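Local coordinates for protein sulfatase (Bacteroides fragilis CAG:558, PDB 6USS) that probably hydrolyses aryl sulfate esters at a calcium-containing active site, as a gut bacterial member of the sulfatase family, at residues I37-D42 and E293-S298; W46-L51 and A286-L291; V231-T236 and D269-Q274. The protein carries 1 engineered substitution. All coordinates share one frame; numbering follows the deposited sequence.

Contact 1: residues I37-D42 and E293-S298. With CA (calcium ion), chain C.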
loop_
_atom_site.group_PDB
_atom_site.type_symbol
_atom_site.label_atom_id
_atom_site.label_comp_id
_atom_site.label_asym_id
_atom_site.label_seq_id
_atom_site.Cartn_x
_atom_site.Cartn_y
_atom_site.Cartn_z
ATOM N N ILE A 37 -9.666 -11.095 12.177
ATOM C CA ILE A 37 -8.267 -11.248 12.545
ATOM C C ILE A 37 -7.844 -12.676 12.230
ATOM O O ILE A 37 -8.414 -13.637 12.770
ATOM C CB ILE A 37 -8.014 -10.941 14.022
ATOM C CG1 ILE A 37 -8.382 -9.502 14.364
ATOM C CG2 ILE A 37 -6.545 -11.200 14.347
ATOM C CD1 ILE A 37 -8.291 -9.234 15.869
ATOM N N LEU A 38 -6.838 -12.807 11.362
ATOM C CA LEU A 38 -6.135 -14.062 11.104
ATOM C C LEU A 38 -4.836 -14.024 11.897
ATOM O O LEU A 38 -3.921 -13.262 11.558
ATOM C CB LEU A 38 -5.853 -14.231 9.611
ATOM C CG LEU A 38 -5.022 -15.442 9.205
ATOM C CD1 LEU A 38 -5.684 -16.719 9.715
ATOM C CD2 LEU A 38 -4.883 -15.483 7.683
ATOM N N PHE A 39 -4.766 -14.816 12.966
ATOM C CA PHE A 39 -3.600 -14.861 13.855
ATOM C C PHE A 39 -2.833 -16.118 13.458
ATOM O O PHE A 39 -3.302 -17.243 13.678
ATOM C CB PHE A 39 -4.054 -14.856 15.316
ATOM C CG PHE A 39 -2.945 -14.760 16.348
ATOM C CD1 PHE A 39 -2.253 -15.890 16.760
ATOM C CD2 PHE A 39 -2.653 -13.555 16.970
ATOM C CE1 PHE A 39 -1.264 -15.807 17.749
ATOM C CE2 PHE A 39 -1.663 -13.464 17.959
ATOM C CZ PHE A 39 -0.968 -14.586 18.343
ATOM N N MET A 40 -1.669 -15.919 12.835
ATOM C CA MET A 40 -0.869 -16.990 12.243
ATOM C C MET A 40 0.450 -17.099 12.992
ATOM O O MET A 40 1.240 -16.143 13.016
ATOM C CB MET A 40 -0.608 -16.734 10.754
ATOM C CG MET A 40 0.202 -17.822 10.070
ATOM S SD MET A 40 -0.694 -19.368 9.750
ATOM C CE MET A 40 -2.018 -18.756 8.713
ATOM N N VAL A 41 0.697 -18.266 13.582
ATOM C CA VAL A 41 1.959 -18.553 14.251
ATOM C C VAL A 41 2.852 -19.322 13.293
ATOM O O VAL A 41 2.379 -20.091 12.451
ATOM C CB VAL A 41 1.724 -19.339 15.553
ATOM C CG1 VAL A 41 3.002 -19.443 16.335
ATOM C CG2 VAL A 41 0.631 -18.666 16.367
ATOM N N ASP A 42 4.157 -19.110 13.410
ATOM C CA ASP A 42 5.137 -19.751 12.542
ATOM C C ASP A 42 5.707 -21.018 13.183
ATOM O O ASP A 42 6.126 -20.996 14.344
ATOM C CB ASP A 42 6.276 -18.786 12.225
ATOM C CG ASP A 42 7.093 -19.245 11.063
ATOM O OD1 ASP A 42 6.511 -19.949 10.209
ATOM O OD2 ASP A 42 8.299 -18.914 10.992
ATOM N N GLU A 293 4.519 -19.185 25.069
ATOM C CA GLU A 293 3.690 -18.400 25.971
ATOM C C GLU A 293 3.646 -16.935 25.567
ATOM O O GLU A 293 2.620 -16.277 25.757
ATOM C CB GLU A 293 4.177 -18.539 27.416
ATOM C CG GLU A 293 3.089 -18.137 28.428
ATOM C CD GLU A 293 3.564 -18.017 29.879
ATOM O OE1 GLU A 293 4.597 -18.623 30.245
ATOM O OE2 GLU A 293 2.873 -17.320 30.660
ATOM N N GLY A 294 4.734 -16.414 25.005
ATOM C CA GLY A 294 4.726 -15.034 24.552
ATOM C C GLY A 294 3.869 -14.848 23.315
ATOM O O GLY A 294 3.231 -13.806 23.142
ATOM N N MET A 295 3.842 -15.855 22.436
ATOM C CA MET A 295 2.848 -15.870 21.371
ATOM C C MET A 295 1.447 -15.784 21.960
ATOM O O MET A 295 0.627 -14.969 21.530
ATOM C CB MET A 295 3.003 -17.138 20.528
ATOM C CG MET A 295 1.884 -17.351 19.511
ATOM S SD MET A 295 0.460 -18.245 20.186
ATOM C CE MET A 295 1.176 -19.842 20.520
ATOM N N ASP A 296 1.162 -16.619 22.960
ATOM C CA ASP A 296 -0.163 -16.647 23.562
ATOM C C ASP A 296 -0.492 -15.337 24.282
ATOM O O ASP A 296 -1.665 -14.938 24.339
ATOM C CB ASP A 296 -0.269 -17.834 24.519
ATOM C CG ASP A 296 -1.685 -18.026 25.058
ATOM O OD1 ASP A 296 -2.508 -18.693 24.373
ATOM O OD2 ASP A 296 -1.974 -17.523 26.166
ATOM N N LYS A 297 0.519 -14.662 24.847
ATOM C CA LYS A 297 0.277 -13.360 25.460
ATOM C C LYS A 297 -0.170 -12.357 24.417
ATOM O O LYS A 297 -1.046 -11.521 24.676
ATOM C CB LYS A 297 1.535 -12.856 26.164
ATOM C CG LYS A 297 1.409 -11.448 26.731
ATOM C CD LYS A 297 2.768 -10.928 27.214
ATOM C CE LYS A 297 2.674 -9.536 27.847
ATOM N NZ LYS A 297 2.162 -8.489 26.933
ATOM N N SER A 298 0.426 -12.431 23.223
ATOM C CA SER A 298 -0.005 -11.577 22.123
ATOM C C SER A 298 -1.478 -11.828 21.776
ATOM O O SER A 298 -2.256 -10.877 21.600
ATOM C CB SER A 298 0.911 -11.804 20.919
ATOM O OG SER A 298 0.451 -11.126 19.761
HETATM CA CA CA C . 6.881 -21.838 8.956
#
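Phe39 points its ring edge-on at segment 293-298 of helix 283-308, and the far rim of the ring meets three groups near its own plane. Phe39 CZ lies 3.6 Å from Met295 O, and the neighbouring Phe39 CE2 faces Ser298 OG. On the other flank, Phe39 CE1 is 3.9 Å from Met295 SD. The sulfur stands 5.2 Å from the ring centroid and 79° off the ring normal, so this Met-aromatic contact is made at the edge. CG anti to the backbone N (chi1 -174°) turns the rim of the Phe39 ring to the helix.

Val41, two residues on along the same strand face, lays CG2 3.6 Å from Met295 CG, the two side chains crossing at about a right angle. A bend at chi2 lets Met295 bring both CG and SD against Val41 CG2 and Phe39 CE1. Ser298 OG, buried at the ring edge, is hydrogen-bonded to Thr236 and His259.

Just beyond the strand end, Asp42 OD1 binds calcium at 2.3 Å, a site completed by Asp43, Asp322, Asn323 and the engineered Cys88. The pairing is helix-on-sheet packing of an alpha/beta core: the strand and helix segments run nearly antiparallel (172°), their axes 10.6 Å apart. Strand 35-41 lies between parallel strands 253-258 and 315-321, whose Met257 and Phe319 extend the apolar layer beneath helix 283-308.

Contact 2: residues W46-L51 and A286-L291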
loop_
_atom_site.group_PDB
_atom_site.type_symbol
_atom_site.label_atom_id
_atom_site.label_comp_id
_atom_site.label_asym_id
_atom_site.label_seq_id
_atom_site.Cartn_x
_atom_site.Cartn_y
_atom_site.Cartn_z
ATOM N N TRP A 46 1.105 -29.127 16.270
ATOM C CA TRP A 46 -0.205 -29.537 16.768
ATOM C C TRP A 46 -0.279 -29.640 18.286
ATOM O O TRP A 46 -1.386 -29.621 18.845
ATOM C CB TRP A 46 -0.567 -30.894 16.187
ATOM C CG TRP A 46 -2.036 -31.216 16.138
ATOM C CD1 TRP A 46 -3.031 -30.453 15.588
ATOM C CD2 TRP A 46 -2.665 -32.423 16.602
ATOM N NE1 TRP A 46 -4.240 -31.109 15.689
ATOM C CE2 TRP A 46 -4.046 -32.311 16.319
ATOM C CE3 TRP A 46 -2.199 -33.573 17.245
ATOM C CZ2 TRP A 46 -4.965 -33.315 16.649
ATOM C CZ3 TRP A 46 -3.114 -34.572 17.575
ATOM C CH2 TRP A 46 -4.481 -34.437 17.264
ATOM N N GLN A 47 0.855 -29.787 18.969
ATOM C CA GLN A 47 0.853 -29.986 20.412
ATOM C C GLN A 47 1.670 -28.932 21.145
ATOM O O GLN A 47 1.997 -29.132 22.323
ATOM C CB GLN A 47 1.376 -31.387 20.745
ATOM C CG GLN A 47 0.444 -32.527 20.322
ATOM C CD GLN A 47 -0.646 -32.781 21.342
ATOM O OE1 GLN A 47 -0.500 -32.421 22.506
ATOM N NE2 GLN A 47 -1.737 -33.425 20.919
ATOM N N ASP A 48 2.010 -27.825 20.487
ATOM C CA ASP A 48 2.786 -26.742 21.099
ATOM C C ASP A 48 1.886 -25.734 21.811
ATOM O O ASP A 48 1.962 -24.527 21.598
ATOM C CB ASP A 48 3.644 -26.066 20.039
ATOM C CG ASP A 48 4.692 -26.999 19.474
ATOM O OD1 ASP A 48 4.942 -28.063 20.095
ATOM O OD2 ASP A 48 5.256 -26.677 18.403
ATOM N N THR A 49 1.025 -26.253 22.682
ATOM C CA THR A 49 -0.027 -25.480 23.323
ATOM C C THR A 49 -0.497 -26.268 24.537
ATOM O O THR A 49 -0.327 -27.491 24.603
ATOM C CB THR A 49 -1.191 -25.215 22.350
ATOM O OG1 THR A 49 -2.342 -24.729 23.061
ATOM C CG2 THR A 49 -1.570 -26.503 21.615
ATOM N N SER A 50 -1.067 -25.555 25.514
ATOM C CA SER A 50 -1.759 -26.255 26.588
ATOM C C SER A 50 -3.149 -26.723 26.173
ATOM O O SER A 50 -3.735 -27.535 26.889
ATOM C CB SER A 50 -1.856 -25.392 27.861
ATOM O OG SER A 50 -2.484 -24.141 27.640
ATOM N N LEU A 51 -3.682 -26.258 25.041
ATOM C CA LEU A 51 -5.012 -26.701 24.595
ATOM C C LEU A 51 -4.907 -28.049 23.883
ATOM O O LEU A 51 -4.236 -28.137 22.849
ATOM C CB LEU A 51 -5.652 -25.671 23.663
ATOM C CG LEU A 51 -7.025 -25.999 23.038
ATOM C CD1 LEU A 51 -8.126 -26.144 24.107
ATOM C CD2 LEU A 51 -7.427 -24.960 21.984
ATOM N N ALA A 286 12.700 -25.120 27.994
ATOM C CA ALA A 286 12.192 -23.931 28.668
ATOM C C ALA A 286 12.152 -22.732 27.721
ATOM O O ALA A 286 11.215 -21.930 27.774
ATOM C CB ALA A 286 13.030 -23.610 29.902
ATOM N N ALA A 287 13.153 -22.590 26.843
ATOM C CA ALA A 287 13.102 -21.502 25.869
ATOM C C ALA A 287 11.968 -21.706 24.862
ATOM O O ALA A 287 11.299 -20.739 24.467
ATOM C CB ALA A 287 14.446 -21.354 25.156
ATOM N N TYR A 288 11.731 -22.946 24.423
ATOM C CA TYR A 288 10.613 -23.179 23.514
ATOM C C TYR A 288 9.293 -22.822 24.191
ATOM O O TYR A 288 8.491 -22.052 23.648
ATOM C CB TYR A 288 10.607 -24.635 23.028
ATOM C CG TYR A 288 9.859 -24.878 21.716
ATOM C CD1 TYR A 288 10.306 -24.325 20.513
ATOM C CD2 TYR A 288 8.718 -25.677 21.678
ATOM C CE1 TYR A 288 9.623 -24.554 19.306
ATOM C CE2 TYR A 288 8.036 -25.910 20.484
ATOM C CZ TYR A 288 8.493 -25.342 19.303
ATOM O OH TYR A 288 7.814 -25.577 18.130
ATOM N N ALA A 289 9.065 -23.358 25.393
ATOM C CA ALA A 289 7.852 -23.052 26.149
ATOM C C ALA A 289 7.648 -21.552 26.302
ATOM O O ALA A 289 6.513 -21.058 26.233
ATOM C CB ALA A 289 7.916 -23.712 27.526
ATOM N N ALA A 290 8.743 -20.810 26.502
ATOM C CA ALA A 290 8.647 -19.371 26.678
ATOM C C ALA A 290 8.252 -18.674 25.376
ATOM O O ALA A 290 7.485 -17.702 25.398
ATOM C CB ALA A 290 9.964 -18.831 27.230
ATOM N N LEU A 291 8.744 -19.163 24.227
ATOM C CA LEU A 291 8.274 -18.635 22.945
ATOM C C LEU A 291 6.781 -18.876 22.776
ATOM O O LEU A 291 6.046 -17.990 22.328
ATOM C CB LEU A 291 9.029 -19.278 21.784
ATOM C CG LEU A 291 10.475 -18.854 21.582
ATOM C CD1 LEU A 291 10.979 -19.210 20.153
ATOM C CD2 LEU A 291 10.604 -17.375 21.883
#
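Tyr288 OH donates a hydrogen bond to Asp48 OD2 at 2.8 Å, and this single buried pair makes the whole contact between loop 46-51 and segment 286-291 of helix 283-308. The carboxylate stands across the rim of the phenol ring, the two planes 86° apart. The hydroxyl meets OD2 from above the carboxylate plane, 52° out of it. Alongside the bond, Asp48 CG lies 3.7 Å from Tyr288 CE2. Asp48 OD1 lies 3.8 Å from the same Tyr288 CE2, in the plane of the ring at its edge. The acid thus rests against the CE2 side of the phenol as well as accepting its hydrogen bond. With CG anti to the backbone N (chi1 -158°), the tyrosine ring extends from the helix and brings its hydroxyl to the loop. The backbones stay well apart, their closest approach being 8.0 Å between Asp48 CA and Ala289 CA.

Gly45 N also donates to Asp48 OD2, so a backbone amide and a phenol hold one carboxylate oxygen, an arrangement that would probably help to keep the acid ionised. Beyond this pair, the loop has its own bonds. Asp48 itself sits at the centre of an inverse gamma turn. Directly after it comes an ST turn, in which Leu51 N donates to Thr49 OG1 at 2.8 Å.

Arg333 also makes a cation-pi contact with the Tyr288 ring, and the tyrosine side chain is about 6 Å from that of the calcium ligand Asp43. The loop follows strand 35-41, leans on helix 67-74 through Thr49 and Leu51, and is tied by Tyr288 to the early part of helix 283-308, whose Ala286 and Ala289 pack on helix 273-279.

Contact 3: residues V231-T236 and D269-Q274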
loop_
_atom_site.group_PDB
_atom_site.type_symbol
_atom_site.label_atom_id
_atom_site.label_comp_id
_atom_site.label_asym_id
_atom_site.label_seq_id
_atom_site.Cartn_x
_atom_site.Cartn_y
_atom_site.Cartn_z
ATOM N N VAL A 231 10.399 -9.459 20.454
ATOM C CA VAL A 231 9.834 -9.032 19.167
ATOM C C VAL A 231 8.336 -9.319 19.095
ATOM O O VAL A 231 7.571 -8.527 18.524
ATOM C CB VAL A 231 10.597 -9.658 17.978
ATOM C CG1 VAL A 231 10.297 -11.127 17.821
ATOM C CG2 VAL A 231 10.227 -8.919 16.695
ATOM N N SER A 232 7.889 -10.445 19.673
ATOM C CA SER A 232 6.458 -10.743 19.737
ATOM C C SER A 232 5.696 -9.681 20.506
ATOM O O SER A 232 4.516 -9.443 20.221
ATOM C CB SER A 232 6.228 -12.114 20.391
ATOM O OG SER A 232 7.164 -13.064 19.915
ATOM N N GLU A 233 6.340 -9.068 21.506
ATOM C CA GLU A 233 5.726 -7.957 22.226
ATOM C C GLU A 233 5.676 -6.714 21.346
ATOM O O GLU A 233 4.630 -6.052 21.243
ATOM C CB GLU A 233 6.499 -7.675 23.522
ATOM C CG GLU A 233 5.898 -6.601 24.448
ATOM C CD GLU A 233 4.453 -6.895 24.873
ATOM O OE1 GLU A 233 4.080 -8.083 25.024
ATOM O OE2 GLU A 233 3.675 -5.932 25.055
ATOM N N ALA A 234 6.795 -6.399 20.681
ATOM C CA ALA A 234 6.828 -5.263 19.767
ATOM C C ALA A 234 5.755 -5.389 18.696
ATOM O O ALA A 234 5.063 -4.413 18.374
ATOM C CB ALA A 234 8.206 -5.145 19.115
ATOM N N LEU A 235 5.604 -6.584 18.130
ATOM C CA LEU A 235 4.604 -6.782 17.090
ATOM C C LEU A 235 3.204 -6.532 17.626
ATOM O O LEU A 235 2.375 -5.910 16.948
ATOM C CB LEU A 235 4.720 -8.197 16.510
ATOM C CG LEU A 235 5.995 -8.484 15.713
ATOM C CD1 LEU A 235 5.994 -9.903 15.135
ATOM C CD2 LEU A 235 6.152 -7.435 14.608
ATOM N N THR A 236 2.925 -7.001 18.848
ATOM C CA THR A 236 1.608 -6.791 19.440
ATOM C C THR A 236 1.329 -5.309 19.689
ATOM O O THR A 236 0.222 -4.832 19.421
ATOM C CB THR A 236 1.486 -7.593 20.737
ATOM O OG1 THR A 236 1.916 -8.939 20.499
ATOM C CG2 THR A 236 0.052 -7.599 21.210
ATOM N N ASP A 269 13.095 -15.702 26.307
ATOM C CA ASP A 269 12.239 -14.610 26.739
ATOM C C ASP A 269 12.256 -14.606 28.261
ATOM O O ASP A 269 11.627 -15.460 28.901
ATOM C CB ASP A 269 10.828 -14.786 26.178
ATOM C CG ASP A 269 9.941 -13.563 26.394
ATOM O OD1 ASP A 269 10.254 -12.712 27.261
ATOM O OD2 ASP A 269 8.916 -13.455 25.690
ATOM N N LYS A 270 12.995 -13.657 28.838
ATOM C CA LYS A 270 13.148 -13.596 30.289
ATOM C C LYS A 270 11.805 -13.509 31.017
ATOM O O LYS A 270 11.712 -13.954 32.167
ATOM C CB LYS A 270 14.045 -12.415 30.675
ATOM C CG LYS A 270 13.598 -11.071 30.065
ATOM C CD LYS A 270 14.656 -9.964 30.200
ATOM C CE LYS A 270 14.021 -8.576 30.134
ATOM N NZ LYS A 270 15.042 -7.502 30.302
ATOM N N ARG A 271 10.760 -12.980 30.364
ATOM C CA ARG A 271 9.443 -12.907 30.990
ATOM C C ARG A 271 8.942 -14.271 31.448
ATOM O O ARG A 271 8.170 -14.360 32.407
ATOM C CB ARG A 271 8.437 -12.293 30.022
ATOM C CG ARG A 271 8.784 -10.882 29.622
ATOM C CD ARG A 271 7.717 -10.288 28.727
ATOM N NE ARG A 271 7.750 -10.883 27.394
ATOM C CZ ARG A 271 6.854 -10.631 26.448
ATOM N NH1 ARG A 271 5.858 -9.785 26.679
ATOM N NH2 ARG A 271 6.957 -11.218 25.277
ATOM N N PHE A 272 9.353 -15.343 30.792
ATOM C CA PHE A 272 8.798 -16.650 31.105
ATOM C C PHE A 272 9.844 -17.733 31.295
ATOM O O PHE A 272 9.505 -18.811 31.801
ATOM C CB PHE A 272 7.824 -17.089 30.000
ATOM C CG PHE A 272 6.982 -15.968 29.462
ATOM C CD1 PHE A 272 5.949 -15.432 30.226
ATOM C CD2 PHE A 272 7.219 -15.447 28.203
ATOM C CE1 PHE A 272 5.164 -14.391 29.736
ATOM C CE2 PHE A 272 6.436 -14.407 27.698
ATOM C CZ PHE A 272 5.405 -13.886 28.465
ATOM N N TYR A 273 11.093 -17.478 30.916
ATOM C CA TYR A 273 12.069 -18.553 30.805
ATOM C C TYR A 273 12.260 -19.274 32.135
ATOM O O TYR A 273 12.106 -20.499 32.214
ATOM C CB TYR A 273 13.384 -17.990 30.294
ATOM C CG TYR A 273 14.490 -18.992 30.298
ATOM C CD1 TYR A 273 14.581 -19.958 29.303
ATOM C CD2 TYR A 273 15.453 -18.972 31.290
ATOM C CE1 TYR A 273 15.600 -20.881 29.304
ATOM C CE2 TYR A 273 16.482 -19.884 31.296
ATOM C CZ TYR A 273 16.552 -20.836 30.304
ATOM O OH TYR A 273 17.584 -21.734 30.322
ATOM N N GLN A 274 12.575 -18.527 33.197
ATOM C CA GLN A 274 12.918 -19.150 34.473
ATOM C C GLN A 274 11.756 -19.948 35.048
ATOM O O GLN A 274 11.973 -20.959 35.729
ATOM C CB GLN A 274 13.384 -18.090 35.480
ATOM C CG GLN A 274 14.007 -18.671 36.749
ATOM C CD GLN A 274 15.168 -19.608 36.443
ATOM O OE1 GLN A 274 16.080 -19.268 35.685
ATOM N NE2 GLN A 274 15.133 -20.798 37.025
HETATM O O HOH W 1 4.374 -11.298 23.776
#
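Arg271 links loop and helix by a salt bridge, its NH1 donating to Glu233 OE1 at 3.0 Å with an N-H...O angle of 144°. The groups meet nearly crosswise, guanidinium and carboxylate planes 82° apart, and NH1 approaches OE1 from above the carboxylate plane. OE1 is shared with Lys297 NZ, so one carboxylate oxygen serves two cations.

A second salt bridge lies within 269-274 and sets the direction of the arginine. Asp269 takes the guanidinium side-on, Arg271 NE giving to OD1 at 3.1 Å and NH2 to OD2 at 3.0 Å, both through syn lone pairs. This two-point grip holds the guanidinium nearly coplanar with the acid and, together with the bend at chi3 (-72°), leaves NH1 directed at Glu233.

Among the hydrogen bonds, Arg271 N gives to Asp269 OD1 at 3.2 Å, closing an Asx turn. A water accepts from Arg271 NH2 at 3.0 Å.

In the packing, Phe272 CZ lies over one guanidinium face toward its rim, while Arg271 CB sits over the centre of the phenyl ring.

This surface network, away from the calcium site, fastens the turn leading into helix 273-279 to the first turns of helix 231-247, with Lys297 and Glu293 of helix 283-308 packed against it.

In the fold
Contacts 1 and 2 are buried and contact 3 lies at the surface. Helix 283-308 serves both buried ones, meeting the strand in contact 1 and, nearer its start, the loop that follows that strand in contact 2. The chemistry changes accordingly: apolar and sulfur-aromatic packing in contact 1, one buried phenol-carboxylate bond in contact 2, a charged network in contact 3. The same helix also touches contact 3, where Ala286 and Ala290 pack against Tyr273. The strand of contact 1 leads directly to the calcium ligand Asp42, contact 2 stands beside the metal's ligands, and contact 3 is remote.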